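Local coordinates for polysaccharide Lyase Family 6 (Bacteroides cellulosilyticus, PDB 6QPS), which degrades the mannuronic acid-rich parts of alginate, probably by beta-elimination, as a calcium-binding lyase of polysaccharide lyase family 6, at residues G314-V319 with S356-S361; I293-Q298 with H340-V345. All coordinates share one frame; numbering follows the deposited sequence.

In the fold
Contacts 1 and 2 show how a parallel beta-helix joins neighbouring turns both within a face and at its rim. Strands 291-295, 313-318 and 357-361 follow one another in one parallel face, so strand 313-318 (contact 1) lies directly beside 291-295 (contact 2); the contact centres are about 10 Å apart. L316 O of contact 1 probably accepts a hydrogen bond from I295 N of contact 2 at 2.8 Å. R318 O also packs on V342 CG2. The calcium ion, bound by N210, E213, E242 and E244, lies further along the helix, about 11 Å from the I296 side chain and 13 Å from that of R318; as in related lyases, it probably marks the catalytic region.

Contact 1 of 2, residues G314-V319 with S356-S361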
loop_
_atom_site.group_PDB
_atom_site.type_symbol
_atom_site.label_atom_id
_atom_site.label_comp_id
_atom_site.label_asym_id
_atom_site.label_seq_id
_atom_site.Cartn_x
_atom_site.Cartn_y
_atom_site.Cartn_z
ATOM N N GLY A 314 -8.954 1.432 15.401
ATOM C CA GLY A 314 -8.379 0.112 15.177
ATOM C C GLY A 314 -9.096 -0.584 14.036
ATOM O O GLY A 314 -8.472 -1.070 13.086
ATOM N N LEU A 315 -10.425 -0.617 14.124
ATOM C CA LEU A 315 -11.319 -1.080 13.064
ATOM C C LEU A 315 -12.417 -0.044 12.923
ATOM O O LEU A 315 -13.029 0.335 13.922
ATOM C CB LEU A 315 -11.979 -2.417 13.423
ATOM C CG LEU A 315 -12.989 -2.913 12.383
ATOM C CD1 LEU A 315 -12.359 -3.357 11.081
ATOM C CD2 LEU A 315 -13.818 -4.051 13.010
ATOM N N LEU A 316 -12.704 0.387 11.698
ATOM C CA LEU A 316 -13.846 1.248 11.421
ATOM C C LEU A 316 -14.710 0.580 10.360
ATOM O O LEU A 316 -14.197 0.200 9.300
ATOM C CB LEU A 316 -13.379 2.632 10.965
ATOM C CG LEU A 316 -14.442 3.736 10.907
ATOM C CD1 LEU A 316 -13.799 5.115 11.104
ATOM C CD2 LEU A 316 -15.230 3.687 9.606
ATOM N N VAL A 317 -16.004 0.418 10.657
ATOM C CA VAL A 317 -16.981 -0.126 9.708
ATOM C C VAL A 317 -18.015 0.971 9.441
ATOM O O VAL A 317 -18.772 1.357 10.337
ATOM C CB VAL A 317 -17.635 -1.422 10.207
ATOM C CG1 VAL A 317 -18.621 -1.956 9.148
ATOM C CG2 VAL A 317 -16.576 -2.479 10.524
ATOM N N ARG A 318 -18.046 1.477 8.211
ATOM C CA ARG A 318 -18.770 2.697 7.884
ATOM C C ARG A 318 -20.160 2.401 7.324
ATOM O O ARG A 318 -20.382 1.374 6.672
ATOM C CB ARG A 318 -17.987 3.474 6.830
ATOM C CG ARG A 318 -18.324 4.970 6.757
ATOM C CD ARG A 318 -17.821 5.617 5.469
ATOM N NE ARG A 318 -18.011 7.081 5.423
ATOM C CZ ARG A 318 -19.130 7.694 5.062
ATOM N NH1 ARG A 318 -20.204 6.997 4.713
ATOM N NH2 ARG A 318 -19.180 9.019 5.061
ATOM N N VAL A 319 -21.092 3.331 7.546
ATOM C CA VAL A 319 -22.332 3.324 6.770
ATOM C C VAL A 319 -22.013 3.680 5.324
ATOM O O VAL A 319 -20.968 4.265 5.015
ATOM C CB VAL A 319 -23.390 4.286 7.339
ATOM C CG1 VAL A 319 -23.759 3.918 8.759
ATOM C CG2 VAL A 319 -22.927 5.753 7.246
ATOM N N SER A 356 -9.150 0.955 18.989
ATOM C CA SER A 356 -10.605 1.053 19.115
ATOM C C SER A 356 -11.362 0.210 18.072
ATOM O O SER A 356 -10.847 -0.160 17.001
ATOM C CB SER A 356 -11.046 2.501 18.923
ATOM O OG SER A 356 -10.926 2.806 17.534
ATOM N N LEU A 357 -12.641 -0.044 18.385
ATOM C CA LEU A 357 -13.630 -0.566 17.436
ATOM C C LEU A 357 -14.673 0.528 17.247
ATOM O O LEU A 357 -15.280 0.971 18.226
ATOM C CB LEU A 357 -14.300 -1.836 17.970
ATOM C CG LEU A 357 -13.359 -2.998 18.261
ATOM C CD1 LEU A 357 -14.139 -4.152 18.919
ATOM C CD2 LEU A 357 -12.623 -3.485 17.042
ATOM N N GLU A 358 -14.905 0.946 15.998
ATOM C CA GLU A 358 -15.859 2.010 15.702
ATOM C C GLU A 358 -16.808 1.489 14.630
ATOM O O GLU A 358 -16.386 1.276 13.487
ATOM C CB GLU A 358 -15.120 3.267 15.231
ATOM C CG GLU A 358 -16.027 4.417 14.917
ATOM C CD GLU A 358 -15.271 5.681 14.516
ATOM O OE1 GLU A 358 -14.125 5.920 14.988
ATOM O OE2 GLU A 358 -15.845 6.441 13.712
ATOM N N LEU A 359 -18.065 1.275 15.003
ATOM C CA LEU A 359 -19.019 0.568 14.151
ATOM C C LEU A 359 -20.225 1.443 13.852
ATOM O O LEU A 359 -20.950 1.849 14.767
ATOM C CB LEU A 359 -19.484 -0.728 14.821
ATOM C CG LEU A 359 -18.388 -1.622 15.388
ATOM C CD1 LEU A 359 -19.010 -2.842 16.078
ATOM C CD2 LEU A 359 -17.400 -2.023 14.289
ATOM N N GLY A 360 -20.475 1.689 12.567
ATOM C CA GLY A 360 -21.665 2.404 12.158
ATOM C C GLY A 360 -21.532 3.900 11.966
ATOM O O GLY A 360 -22.549 4.570 11.757
ATOM N N SER A 361 -20.321 4.443 12.007
ATOM C CA SER A 361 -20.146 5.870 11.811
ATOM C C SER A 361 -20.166 6.222 10.320
ATOM O O SER A 361 -20.176 5.351 9.446
ATOM C CB SER A 361 -18.832 6.328 12.433
ATOM O OG SER A 361 -17.753 5.632 11.873
#
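L315 and L357 sit in register on successive turns of the right-handed parallel beta-helix expected of this lyase family. Strands 315-318 and 357-359 run almost exactly parallel, 2° apart in direction, with their axes 4.9 Å from each other. Between them the backbone bonds alternate in the usual parallel manner: L315 O accepts from E358 N, E358 O from V317 N, and V317 O from G360 N.

The tight side is the one that carries L315, V317, L357 and L359. L357 CD2 rests on L315 CB at 3.8 Å. With CG of L359 anti to its carbonyl carbon (chi1 -48°), the branch ending in CD2 leans across toward the neighbouring strand and meets V317 CG2 at 3.9 Å. F352, F373 and F397 of other strands pack against this face.

The opposite face is partly open to solvent and mixed in character. Here L316 and E358 lie alongside each other, pointing the same way, and the methyl CD1 of L316 comes to 3.6 Å from E358 OE2. That is a contact between unlike groups, and the carboxylate finds a polar partner within the same segment, 356-361. S361 OG donates to E358 OE2 at 2.8 Å, reaching the oxygen on its anti side, 21° out of the carboxylate plane, and so helps to fix the rotation of the carboxylate.

Contact 2 of 2, residues I293-Q298 with H340-V345; sequences IRIINQ and HRVENV
R341 O accepts a hydrogen bond of 2.7 Å from a water that in turn accepts from Q298 NE2 at 3.1 Å, tying two chain portions together at the rim of the parallel beta-helix. There strand 291-295 gives way to loop, and residues 340-345 lead into the next strand of another face; the touching parts run at right angles.

Beside this bridge, N297 N donates to H340 O at 3.0 Å, coming from above the carbonyl plane. A second water spans the side chains of the same pair: it bonds to N297 OD1 and to H340 ND1, each at 2.8 Å, and lies in the imidazole plane at its edge. At the other end of the asparagine amide R270 O takes ND2, so that bonds at both ends of the amide limit its rotation.

Below the polar rim lies an apolar wedge. The V342 and I295 side chains cross at about a right angle; CG1 of V342, anti to the backbone N (chi1 173°), meets I295 CG2 at 3.9 Å. V342 CG2 instead reaches the backbone, 3.5 Å from I295 O, and V317 packs on the same valine. With an alanine here both methyl branches go, which would probably open a gap beside I295 CG2 and leave V317 without that neighbour.

Q298 and E343 extend side by side with their amide and carboxylate planes 68° apart. Each finds its stronger partner elsewhere, OE1 of Q298 with R324 and OE1 of E343 in a salt bridge with R369. Backbone contact closes the joint: V342 CA directs its hydrogen almost straight at N297 O, 3.2 Å away with an angle of 168° at the hydrogen.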
loop_
_atom_site.group_PDB
_atom_site.type_symbol
_atom_site.label_atom_id
_atom_site.label_comp_id
_atom_site.label_asym_id
_atom_site.label_seq_id
_atom_site.Cartn_x
_atom_site.Cartn_y
_atom_site.Cartn_z
ATOM N N ILE A 293 -7.632 -0.756 10.216
ATOM C CA ILE A 293 -8.322 -1.180 8.992
ATOM C C ILE A 293 -9.658 -0.468 8.912
ATOM O O ILE A 293 -10.445 -0.499 9.866
ATOM C CB ILE A 293 -8.505 -2.709 8.936
ATOM C CG1 ILE A 293 -7.146 -3.388 8.893
ATOM C CG2 ILE A 293 -9.325 -3.118 7.719
ATOM C CD1 ILE A 293 -7.150 -4.901 9.157
ATOM N N ARG A 294 -9.911 0.184 7.783
ATOM C CA ARG A 294 -11.173 0.873 7.521
ATOM C C ARG A 294 -11.953 0.121 6.450
ATOM O O ARG A 294 -11.429 -0.115 5.349
ATOM C CB ARG A 294 -10.924 2.320 7.086
ATOM C CG ARG A 294 -12.153 3.172 6.850
ATOM C CD ARG A 294 -11.932 4.617 7.290
ATOM N NE ARG A 294 -10.861 5.324 6.601
ATOM C CZ ARG A 294 -11.043 6.160 5.575
ATOM N NH1 ARG A 294 -12.255 6.371 5.095
ATOM N NH2 ARG A 294 -10.007 6.798 5.035
ATOM N N ILE A 295 -13.202 -0.232 6.765
ATOM C CA ILE A 295 -14.061 -1.064 5.920
ATOM C C ILE A 295 -15.243 -0.251 5.381
ATOM O O ILE A 295 -16.062 0.265 6.159
ATOM C CB ILE A 295 -14.559 -2.292 6.698
ATOM C CG1 ILE A 295 -13.395 -3.160 7.156
ATOM C CG2 ILE A 295 -15.569 -3.068 5.848
ATOM C CD1 ILE A 295 -12.573 -3.753 6.028
ATOM N N ILE A 296 -15.292 -0.138 4.042
ATOM C CA ILE A 296 -16.391 0.347 3.211
ATOM C C ILE A 296 -16.550 -0.754 2.148
ATOM O O ILE A 296 -15.652 -1.579 1.952
ATOM C CB ILE A 296 -16.025 1.724 2.580
ATOM C CG1 ILE A 296 -15.676 2.729 3.689
ATOM C CG2 ILE A 296 -17.116 2.303 1.672
ATOM C CD1 ILE A 296 -14.716 3.796 3.233
ATOM N N ASN A 297 -17.720 -0.817 1.491
ATOM C CA ASN A 297 -17.965 -1.782 0.406
ATOM C C ASN A 297 -18.103 -3.231 0.887
ATOM O O ASN A 297 -18.201 -3.489 2.086
ATOM C CB ASN A 297 -16.897 -1.674 -0.691
ATOM C CG ASN A 297 -16.489 -0.246 -0.975
ATOM O OD1 ASN A 297 -17.198 0.470 -1.631
ATOM N ND2 ASN A 297 -15.351 0.177 -0.438
ATOM N N GLN A 298 -18.191 -4.187 -0.040
ATOM C CA GLN A 298 -18.662 -5.511 0.339
ATOM C C GLN A 298 -17.667 -6.628 0.076
ATOM O O GLN A 298 -16.751 -6.514 -0.738
ATOM C CB GLN A 298 -20.015 -5.835 -0.310
ATOM C CG GLN A 298 -20.036 -5.886 -1.806
ATOM C CD GLN A 298 -21.424 -6.262 -2.377
ATOM O OE1 GLN A 298 -21.578 -7.319 -2.947
ATOM N NE2 GLN A 298 -22.398 -5.382 -2.235
ATOM N N HIS A 340 -20.131 3.111 -0.392
ATOM C CA HIS A 340 -21.041 2.022 -0.721
ATOM C C HIS A 340 -21.209 1.079 0.462
ATOM O O HIS A 340 -20.264 0.823 1.225
ATOM C CB HIS A 340 -20.578 1.328 -2.002
ATOM C CG HIS A 340 -20.561 2.252 -3.176
ATOM N ND1 HIS A 340 -19.520 3.127 -3.415
ATOM C CD2 HIS A 340 -21.487 2.490 -4.135
ATOM C CE1 HIS A 340 -19.788 3.828 -4.502
ATOM N NE2 HIS A 340 -20.984 3.476 -4.949
ATOM N N ARG A 341 -22.442 0.573 0.609
ATOM C CA ARG A 341 -22.816 -0.225 1.775
ATOM C C ARG A 341 -21.812 -1.339 2.091
ATOM O O ARG A 341 -21.338 -2.068 1.207
ATOM C CB ARG A 341 -24.204 -0.847 1.562
ATOM C CG ARG A 341 -24.781 -1.478 2.821
ATOM C CD ARG A 341 -25.969 -2.414 2.522
ATOM N NE ARG A 341 -27.187 -1.758 2.071
ATOM C CZ ARG A 341 -28.186 -1.351 2.862
ATOM N NH1 ARG A 341 -28.108 -1.480 4.176
ATOM N NH2 ARG A 341 -29.266 -0.812 2.330
ATOM N N VAL A 342 -21.504 -1.488 3.376
ATOM C CA VAL A 342 -20.750 -2.636 3.846
ATOM C C VAL A 342 -21.694 -3.826 3.954
ATOM O O VAL A 342 -22.676 -3.783 4.699
ATOM C CB VAL A 342 -20.072 -2.350 5.190
ATOM C CG1 VAL A 342 -19.438 -3.625 5.737
ATOM C CG2 VAL A 342 -19.024 -1.238 5.058
ATOM N N GLU A 343 -21.390 -4.906 3.239
ATOM C CA GLU A 343 -22.147 -6.140 3.436
ATOM C C GLU A 343 -21.241 -7.337 3.192
ATOM O O GLU A 343 -20.286 -7.267 2.411
ATOM C CB GLU A 343 -23.480 -6.279 2.676
ATOM C CG GLU A 343 -23.585 -5.675 1.352
ATOM C CD GLU A 343 -25.025 -5.714 0.800
ATOM O OE1 GLU A 343 -25.858 -6.524 1.253
ATOM O OE2 GLU A 343 -25.338 -4.930 -0.109
ATOM N N ASN A 344 -21.563 -8.438 3.860
ATOM C CA ASN A 344 -20.929 -9.738 3.612
ATOM C C ASN A 344 -19.429 -9.695 3.879
ATOM O O ASN A 344 -18.616 -10.110 3.052
ATOM C CB ASN A 344 -21.225 -10.253 2.201
ATOM C CG ASN A 344 -22.671 -10.075 1.821
ATOM O OD1 ASN A 344 -23.593 -10.392 2.590
ATOM N ND2 ASN A 344 -22.903 -9.582 0.617
ATOM N N VAL A 345 -19.061 -9.185 5.049
ATOM C CA VAL A 345 -17.670 -9.021 5.446
ATOM C C VAL A 345 -17.416 -9.920 6.654
ATOM O O VAL A 345 -18.162 -9.870 7.644
ATOM C CB VAL A 345 -17.337 -7.547 5.778
ATOM C CG1 VAL A 345 -15.936 -7.418 6.355
ATOM C CG2 VAL A 345 -17.468 -6.654 4.532
HETATM O O HOH W 1 -17.105 3.294 -1.995
HETATM O O HOH W 2 -22.079 -2.464 -1.343
#